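Local coordinates for protein Cbm77-rfpl (Ruminococcus flavefaciens, PDB 5FU5) that probably binds plant cell-wall polysaccharide, most likely pectin, as a family 77 carbohydrate-binding module of the bacterial cellulosome, at residues Q44-E49 / C106-M111; T65-E70 / N86-V91. One frame throughout, in Å; residues are numbered along the deposited sequence.

Contact 1 (Q44-E49 / C106-M111); sequences QCLKME and CNLFYM
Cys45 sets its CB over the centre of the Phe109 ring, 3.5 Å from the ring centroid and 11° off the ring normal, a CH-pi contact on one face. Cys45 SG, placed between the backbone N and the carbonyl carbon (chi1 61°), meets the ring obliquely and lies 3.6 Å from Asn107 CB. An alanine in place of Phe109 would probably leave Cys45 CB without its aromatic cover and open a gap beside Ala69, which the ring also touches. The backbones carrying these groups belong to strands 40-47 and 107-116, paired in the curled antiparallel sheet. Leu46 and Leu108 form a hydrogen-bonded pair, Leu46 N to Leu108 O at 2.8 Å and Leu108 N to Leu46 O at 2.9 Å, and Phe109 and Tyr110 together make a classic beta bulge opposite Val67. The side chains of Lys47 and Asn107, a non-hydrogen-bonded pair, run alongside each other in the same sense; Asn107 OD1 sits 3.7 Å from Lys47 CG, while Asn107 ND2 is held by Glu70. On the other sheet face, Leu108 packs against Leu66 and Phe68. Further along, Met48 N donates to Cys106 O (3.0 Å), and a water bridges Met48 O and Cys106 N.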
ATOM      1  N   GLN A  44      13.452  -1.841  -0.481  1.00 16.65           N
ATOM      2  CA  GLN A  44      12.999  -2.271  -1.793  1.00 15.61           C
ATOM      3  C   GLN A  44      11.540  -1.887  -1.932  1.00 16.71           C
ATOM      4  O   GLN A  44      10.700  -2.276  -1.119  1.00 17.83           O
ATOM      5  CB  GLN A  44      13.184  -3.773  -2.018  1.00 17.23           C
ATOM      6  CG  GLN A  44      12.665  -4.248  -3.349  1.00 17.99           C
ATOM      7  CD  GLN A  44      12.903  -5.717  -3.537  1.00 17.03           C
ATOM      8  OE1 GLN A  44      12.242  -6.571  -2.887  1.00 20.82           O
ATOM      9  NE2 GLN A  44      13.800  -6.031  -4.407  1.00 17.39           N
ATOM     10  N   CYS A  45      11.237  -1.102  -2.990  1.00 16.19           N
ATOM     11  CA  CYS A  45       9.876  -0.610  -3.205  1.00 15.74           C
ATOM     12  C   CYS A  45       9.259  -1.161  -4.473  1.00 15.35           C
ATOM     13  O   CYS A  45       9.963  -1.666  -5.350  1.00 18.07           O
ATOM     14  CB  CYS A  45       9.948   0.903  -3.291  1.00 16.77           C
ATOM     15  SG  CYS A  45      10.960   1.566  -4.634  1.00 19.82           S
ATOM     16  N   LEU A  46       7.935  -0.981  -4.559  1.00 14.98           N
ATOM     17  CA  LEU A  46       7.190  -1.068  -5.800  1.00 15.06           C
ATOM     18  C   LEU A  46       7.158   0.373  -6.375  1.00 15.50           C
ATOM     19  O   LEU A  46       6.708   1.302  -5.700  1.00 16.77           O
ATOM     20  CB  LEU A  46       5.798  -1.585  -5.536  1.00 15.46           C
ATOM     21  CG  LEU A  46       4.953  -1.916  -6.771  1.00 17.52           C
ATOM     22  CD1 LEU A  46       5.414  -3.259  -7.324  1.00 20.70           C
ATOM     23  CD2 LEU A  46       3.475  -1.929  -6.409  1.00 17.69           C
ATOM     24  N   LYS A  47       7.701   0.514  -7.570  1.00 15.24           N
ATOM     25  CA  LYS A  47       7.656   1.806  -8.272  1.00 16.12           C
ATOM     26  C   LYS A  47       6.204   2.063  -8.669  1.00 16.39           C
ATOM     27  O   LYS A  47       5.527   1.161  -9.157  1.00 16.93           O
ATOM     28  CB  LYS A  47       8.566   1.784  -9.490  1.00 17.86           C
ATOM     29  CG  LYS A  47      10.054   1.558  -9.169  1.00 19.06           C
ATOM     30  CD  LYS A  47      10.957   1.604 -10.402  1.00 20.69           C
ATOM     31  CE  LYS A  47      10.764   0.433 -11.315  1.00 23.57           C
ATOM     32  NZ  LYS A  47      11.744   0.371 -12.446  1.00 25.67           N
ATOM     33  N   MET A  48       5.715   3.290  -8.436  1.00 16.77           N
ATOM     34  CA  MET A  48       4.352   3.616  -8.880  0.50 17.74           C
ATOM     35  C   MET A  48       4.419   4.106 -10.310  1.00 17.96           C
ATOM     36  O   MET A  48       4.718   5.259 -10.550  1.00 19.84           O
ATOM     37  CB  MET A  48       3.666   4.591  -7.949  0.50 19.45           C
ATOM     38  CG  MET A  48       3.623   4.124  -6.514  0.50 22.84           C
ATOM     39  SD  MET A  48       2.387   2.868  -6.107  0.50 25.33           S
ATOM     40  CE  MET A  48       2.498   1.624  -7.352  0.50 28.31           C
ATOM     41  N   GLU A  49       4.189   3.188 -11.255  1.00 16.57           N
ATOM     42  CA  GLU A  49       4.293   3.492 -12.678  1.00 16.99           C
ATOM     43  C   GLU A  49       2.938   3.407 -13.358  1.00 17.39           C
ATOM     44  O   GLU A  49       1.942   2.940 -12.783  1.00 17.07           O
ATOM     45  CB  GLU A  49       5.281   2.536 -13.352  1.00 17.70           C
ATOM     46  CG  GLU A  49       6.691   2.522 -12.731  1.00 18.02           C
ATOM     47  CD  GLU A  49       7.561   1.394 -13.257  1.00 17.78           C
ATOM     48  OE1 GLU A  49       7.346   0.265 -12.833  1.00 18.06           O
ATOM     49  OE2 GLU A  49       8.447   1.616 -14.081  1.00 18.03           O
ATOM     50  N   CYS A 106       6.013   8.265  -7.312  1.00 20.44           N
ATOM     51  CA  CYS A 106       6.468   7.940  -5.941  1.00 20.06           C
ATOM     52  C   CYS A 106       6.673   6.422  -5.834  1.00 19.13           C
ATOM     53  O   CYS A 106       6.517   5.680  -6.818  1.00 19.67           O
ATOM     54  CB  CYS A 106       5.490   8.410  -4.861  1.00 19.72           C
ATOM     55  SG  CYS A 106       3.823   7.767  -5.080  1.00 20.52           S
ATOM     56  N   ASN A 107       7.060   5.996  -4.637  1.00 16.12           N
ATOM     57  CA  ASN A 107       7.618   4.638  -4.457  1.00 17.28           C
ATOM     58  C   ASN A 107       7.122   4.024  -3.140  1.00 16.02           C
ATOM     59  O   ASN A 107       7.296   4.595  -2.080  1.00 16.05           O
ATOM     60  CB  ASN A 107       9.153   4.727  -4.519  1.00 17.93           C
ATOM     61  CG  ASN A 107       9.613   5.175  -5.889  1.00 18.48           C
ATOM     62  OD1 ASN A 107       9.498   4.428  -6.864  1.00 19.75           O
ATOM     63  ND2 ASN A 107      10.022   6.423  -5.991  1.00 19.94           N
ATOM     64  N   LEU A 108       6.449   2.876  -3.282  1.00 16.55           N
ATOM     65  CA  LEU A 108       5.685   2.223  -2.233  1.00 15.06           C
ATOM     66  C   LEU A 108       6.512   1.127  -1.508  1.00 14.47           C
ATOM     67  O   LEU A 108       7.012   0.210  -2.167  1.00 15.72           O
ATOM     68  CB  LEU A 108       4.422   1.619  -2.832  1.00 15.78           C
ATOM     69  CG  LEU A 108       3.460   0.860  -1.884  1.00 15.18           C
ATOM     70  CD1 LEU A 108       2.923   1.775  -0.788  1.00 17.33           C
ATOM     71  CD2 LEU A 108       2.367   0.167  -2.645  1.00 16.86           C
ATOM     72  N   PHE A 109       6.594   1.222  -0.183  1.00 14.55           N
ATOM     73  CA  PHE A 109       7.437   0.279   0.601  1.00 15.72           C
ATOM     74  C   PHE A 109       6.706  -0.715   1.491  1.00 14.94           C
ATOM     75  O   PHE A 109       7.243  -1.789   1.826  1.00 16.15           O
ATOM     76  CB  PHE A 109       8.453   1.066   1.427  1.00 15.92           C
ATOM     77  CG  PHE A 109       9.528   1.739   0.612  1.00 16.10           C
ATOM     78  CD1 PHE A 109       9.279   2.909  -0.099  1.00 16.11           C
ATOM     79  CD2 PHE A 109      10.822   1.259   0.576  1.00 18.09           C
ATOM     80  CE1 PHE A 109      10.252   3.507  -0.855  1.00 17.69           C
ATOM     81  CE2 PHE A 109      11.802   1.890  -0.144  1.00 18.94           C
ATOM     82  CZ  PHE A 109      11.540   3.019  -0.864  1.00 17.39           C
ATOM     83  N   TYR A 110       5.493  -0.401   1.903  1.00 16.38           N
ATOM     84  CA  TYR A 110       4.754  -1.218   2.871  1.00 15.67           C
ATOM     85  C   TYR A 110       3.279  -0.951   2.715  1.00 15.93           C
ATOM     86  O   TYR A 110       2.886   0.192   2.438  1.00 16.41           O
ATOM     87  CB  TYR A 110       5.224  -0.875   4.300  1.00 16.85           C
ATOM     88  CG  TYR A 110       4.713  -1.825   5.405  1.00 19.76           C
ATOM     89  CD1 TYR A 110       5.291  -3.066   5.621  1.00 29.81           C
ATOM     90  CD2 TYR A 110       3.654  -1.433   6.225  1.00 26.09           C
ATOM     91  CE1 TYR A 110       4.806  -3.880   6.626  1.00 37.17           C
ATOM     92  CE2 TYR A 110       3.147  -2.236   7.209  1.00 29.30           C
ATOM     93  CZ  TYR A 110       3.725  -3.436   7.429  1.00 32.76           C
ATOM     94  OH  TYR A 110       3.167  -4.194   8.447  1.00 44.10           O
ATOM     95  N   MET A 111       2.475  -1.970   2.934  1.00 15.29           N
ATOM     96  CA  MET A 111       1.054  -1.746   3.007  0.50 15.85           C
ATOM     97  C   MET A 111       0.364  -2.694   3.951  1.00 15.72           C
ATOM     98  O   MET A 111       0.858  -3.800   4.238  1.00 16.70           O
ATOM     99  CB  MET A 111       0.427  -1.741   1.619  0.50 21.56           C
ATOM    100  CG  MET A 111       0.485  -3.022   0.857  0.50 19.47           C
ATOM    101  SD  MET A 111      -0.231  -2.915  -0.806  0.50 21.28           S
ATOM    102  CE  MET A 111       0.425  -4.506  -1.247  0.50 14.14           C
TER
HETATM  103  O   HOH W   1       9.928  -2.137   1.411  1.00 18.29           O
HETATM  104  O   HOH W   2       6.849   6.780  -9.849  1.00 26.11           O

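Contact 2 (T65-E70 / N86-V91); sequences TLVFAE and NGIITV
The antiparallel pairing of strands 62-68 and 88-93 centres here on Leu66 and Ile89, a hydrogen-bonded pair whose backbones exchange two bonds. Leu66 N reaches Ile89 O at 2.9 Å, and Ile89 N returns the bond to Leu66 O over the same length. A third bond, Phe68 N to Gly87 O, is the shortest and straightest of the set at 2.8 Å and 172°. Gly87 O also lies in the plane of the Phe68 ring, at its edge, 3.6 Å from Phe68 CD1. Phe68 CG is anti to the carbonyl carbon (chi1 -57°), and the ring reaches Ile89, with Phe68 CE1 3.5 Å from Ile89 CD1 and the two side chains crossing at a slant.

Strand 62-68 is an interior strand of the sheet, since strand 107-116 pairs along its other edge. The Leu66 side chain packs on Leu108 and Met111 of that neighbour. The sheet face opposite the one that bears Leu66 and Ile89 carries Thr65, Val67 and Ile88, all touched by Tyr37 of strand 35-37. There Thr65 CG2, anti to the backbone N, meets Ile88 CG2 diagonally at 3.8 Å, whereas Thr65 and Thr90 stand abreast, with Thr65 OG1 4.0 Å from Thr90 CG2.

Just before strand 88-93, Gly87 takes a positive phi of 86° and brings its CA to 3.3 Å from Glu70 O in a CA-H...O contact. The CB of Glu70, by contrast, points away from 86-91. A beta carbon at Gly87 would fall only 3.2 Å from Phe68 O, which is tight, so a side chain there would probably crowd that carbonyl.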
ATOM      1  N   THR A  65      -3.466   1.281   4.858  1.00 14.59           N
ATOM      2  CA  THR A  65      -2.305   2.105   5.064  1.00 15.03           C
ATOM      3  C   THR A  65      -1.245   1.788   4.049  1.00 13.94           C
ATOM      4  O   THR A  65      -0.929   0.622   3.788  1.00 16.14           O
ATOM      5  CB  THR A  65      -1.723   1.874   6.493  1.00 16.65           C
ATOM      6  OG1 THR A  65      -2.686   2.198   7.484  1.00 18.89           O
ATOM      7  CG2 THR A  65      -0.466   2.669   6.762  1.00 17.53           C
ATOM      8  N   LEU A  66      -0.705   2.823   3.419  1.00 14.73           N
ATOM      9  CA  LEU A  66       0.322   2.744   2.358  1.00 14.96           C
ATOM     10  C   LEU A  66       1.485   3.613   2.758  1.00 15.91           C
ATOM     11  O   LEU A  66       1.288   4.773   3.103  1.00 16.26           O
ATOM     12  CB  LEU A  66      -0.199   3.208   0.994  1.00 15.43           C
ATOM     13  CG  LEU A  66      -1.411   2.492   0.478  1.00 15.88           C
ATOM     14  CD1 LEU A  66      -1.873   3.227  -0.781  1.00 17.97           C
ATOM     15  CD2 LEU A  66      -1.135   1.034   0.202  1.00 16.89           C
ATOM     16  N   VAL A  67       2.703   3.059   2.764  1.00 15.18           N
ATOM     17  CA  VAL A  67       3.891   3.776   3.264  1.00 16.32           C
ATOM     18  C   VAL A  67       4.886   3.957   2.117  1.00 14.89           C
ATOM     19  O   VAL A  67       5.293   2.952   1.479  1.00 16.05           O
ATOM     20  CB  VAL A  67       4.571   3.008   4.412  1.00 17.94           C
ATOM     21  CG1 VAL A  67       5.822   3.735   4.913  1.00 19.93           C
ATOM     22  CG2 VAL A  67       3.585   2.678   5.535  1.00 19.98           C
ATOM     23  N   PHE A  68       5.229   5.225   1.824  1.00 16.34           N
ATOM     24  CA  PHE A  68       6.109   5.620   0.734  1.00 17.02           C
ATOM     25  C   PHE A  68       7.430   6.244   1.249  1.00 18.29           C
ATOM     26  O   PHE A  68       7.526   6.638   2.429  1.00 20.95           O
ATOM     27  CB  PHE A  68       5.393   6.643  -0.162  1.00 16.90           C
ATOM     28  CG  PHE A  68       4.101   6.152  -0.730  1.00 16.63           C
ATOM     29  CD1 PHE A  68       2.920   6.198   0.031  1.00 17.42           C
ATOM     30  CD2 PHE A  68       4.042   5.660  -2.046  1.00 15.97           C
ATOM     31  CE1 PHE A  68       1.722   5.796  -0.513  1.00 17.07           C
ATOM     32  CE2 PHE A  68       2.823   5.256  -2.592  1.00 16.58           C
ATOM     33  CZ  PHE A  68       1.675   5.315  -1.822  1.00 16.70           C
ATOM     34  N   ALA A  69       8.412   6.383   0.354  1.00 18.14           N
ATOM     35  CA  ALA A  69       9.608   7.196   0.653  1.00 18.30           C
ATOM     36  C   ALA A  69       9.287   8.694   0.757  1.00 20.73           C
ATOM     37  O   ALA A  69       9.904   9.422   1.547  1.00 24.99           O
ATOM     38  CB  ALA A  69      10.691   6.976  -0.384  1.00 20.86           C
ATOM     39  N   GLU A  70       8.359   9.123  -0.097  1.00 19.39           N
ATOM     40  CA  GLU A  70       8.088  10.544  -0.327  1.00 20.38           C
ATOM     41  C   GLU A  70       7.033  11.058   0.684  1.00 23.05           C
ATOM     42  O   GLU A  70       5.940  10.492   0.789  1.00 21.24           O
ATOM     43  CB  GLU A  70       7.577  10.704  -1.770  1.00 22.39           C
ATOM     44  CG  GLU A  70       8.604  10.348  -2.858  1.00 25.68           C
ATOM     45  CD  GLU A  70       8.690   8.866  -3.228  1.00 23.31           C
ATOM     46  OE1 GLU A  70       7.906   8.053  -2.731  1.00 20.35           O
ATOM     47  OE2 GLU A  70       9.564   8.519  -4.048  1.00 25.54           O
ATOM     48  N   ASN A  86       3.292  12.877   5.759  1.00 27.34           N
ATOM     49  CA  ASN A  86       4.568  12.303   6.247  1.00 27.59           C
ATOM     50  C   ASN A  86       4.831  10.918   5.722  1.00 23.51           C
ATOM     51  O   ASN A  86       5.273  10.035   6.445  1.00 27.23           O
ATOM     52  CB  ASN A  86       4.635  12.331   7.779  1.00 33.87           C
ATOM     53  CG  ASN A  86       4.357  13.701   8.314  1.00 44.36           C
ATOM     54  OD1 ASN A  86       4.858  14.703   7.779  1.00 58.94           O
ATOM     55  ND2 ASN A  86       3.546  13.779   9.351  1.00 52.23           N
ATOM     56  N   GLY A  87       4.531  10.733   4.451  1.00 22.06           N
ATOM     57  CA  GLY A  87       4.856   9.510   3.736  1.00 20.24           C
ATOM     58  C   GLY A  87       3.820   8.398   3.873  1.00 18.67           C
ATOM     59  O   GLY A  87       3.981   7.330   3.252  1.00 20.61           O
ATOM     60  N   ILE A  88       2.726   8.649   4.590  1.00 18.84           N
ATOM     61  CA  ILE A  88       1.728   7.628   4.880  1.00 17.93           C
ATOM     62  C   ILE A  88       0.358   8.051   4.298  1.00 16.95           C
ATOM     63  O   ILE A  88      -0.168   9.119   4.651  1.00 22.23           O
ATOM     64  CB  ILE A  88       1.615   7.366   6.404  1.00 21.58           C
ATOM     65  CG1 ILE A  88       2.957   6.849   6.965  1.00 22.28           C
ATOM     66  CG2 ILE A  88       0.510   6.388   6.677  1.00 22.45           C
ATOM     67  CD1 ILE A  88       3.022   6.773   8.465  1.00 30.03           C
ATOM     68  N   ILE A  89      -0.219   7.197   3.433  1.00 17.19           N
ATOM     69  CA  ILE A  89      -1.593   7.330   3.010  1.00 17.33           C
ATOM     70  C   ILE A  89      -2.458   6.415   3.835  1.00 17.41           C
ATOM     71  O   ILE A  89      -2.116   5.238   4.023  1.00 18.72           O
ATOM     72  CB  ILE A  89      -1.766   6.987   1.526  1.00 18.15           C
ATOM     73  CG1 ILE A  89      -1.019   8.039   0.699  1.00 19.88           C
ATOM     74  CG2 ILE A  89      -3.230   6.823   1.162  1.00 20.90           C
ATOM     75  CD1 ILE A  89      -1.112   7.880  -0.803  1.00 21.48           C
ATOM     76  N   THR A  90      -3.580   6.926   4.346  1.00 18.64           N
ATOM     77  CA  THR A  90      -4.602   6.105   4.966  1.00 18.01           C
ATOM     78  C   THR A  90      -5.904   6.342   4.251  1.00 18.84           C
ATOM     79  O   THR A  90      -6.270   7.483   3.931  1.00 21.52           O
ATOM     80  CB  THR A  90      -4.800   6.343   6.469  1.00 19.07           C
ATOM     81  OG1 THR A  90      -5.102   7.705   6.707  1.00 26.79           O
ATOM     82  CG2 THR A  90      -3.579   6.042   7.232  1.00 21.52           C
ATOM     83  N   VAL A  91      -6.613   5.274   4.002  1.00 17.57           N
ATOM     84  CA  VAL A  91      -7.900   5.319   3.318  0.50 16.52           C
ATOM     85  C   VAL A  91      -8.835   4.323   3.982  1.00 16.34           C
ATOM     86  O   VAL A  91      -8.492   3.146   4.089  1.00 18.44           O
ATOM     87  CB  VAL A  91      -7.860   4.945   1.816  0.50 15.70           C
ATOM     88  CG1 VAL A  91      -9.214   5.322   1.176  0.50 11.87           C
ATOM     89  CG2 VAL A  91      -6.705   5.577   1.039  0.50 17.54           C
TER

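Contacts 1 and 2 have centres about 10 Å apart and join through neighbouring strands: 107-116, from contact 1, runs antiparallel to 62-68, from contact 2. Both meet at Val67, whose O lies 2.7 Å from Phe109 N and whose N lies 2.9 Å from Tyr110 O, probable hydrogen bonds on the bulge. Four strands thus follow one another across the sheet in the order 40-47, 107-116, 62-68, 88-93. At the end of the shared seam, Asn107 ND2 reaches Glu70 OE2 at 2.9 Å, and Asn107 O packs 3.4 Å from Phe68 CB. In both contacts the geometry is that of continuous sheet framework.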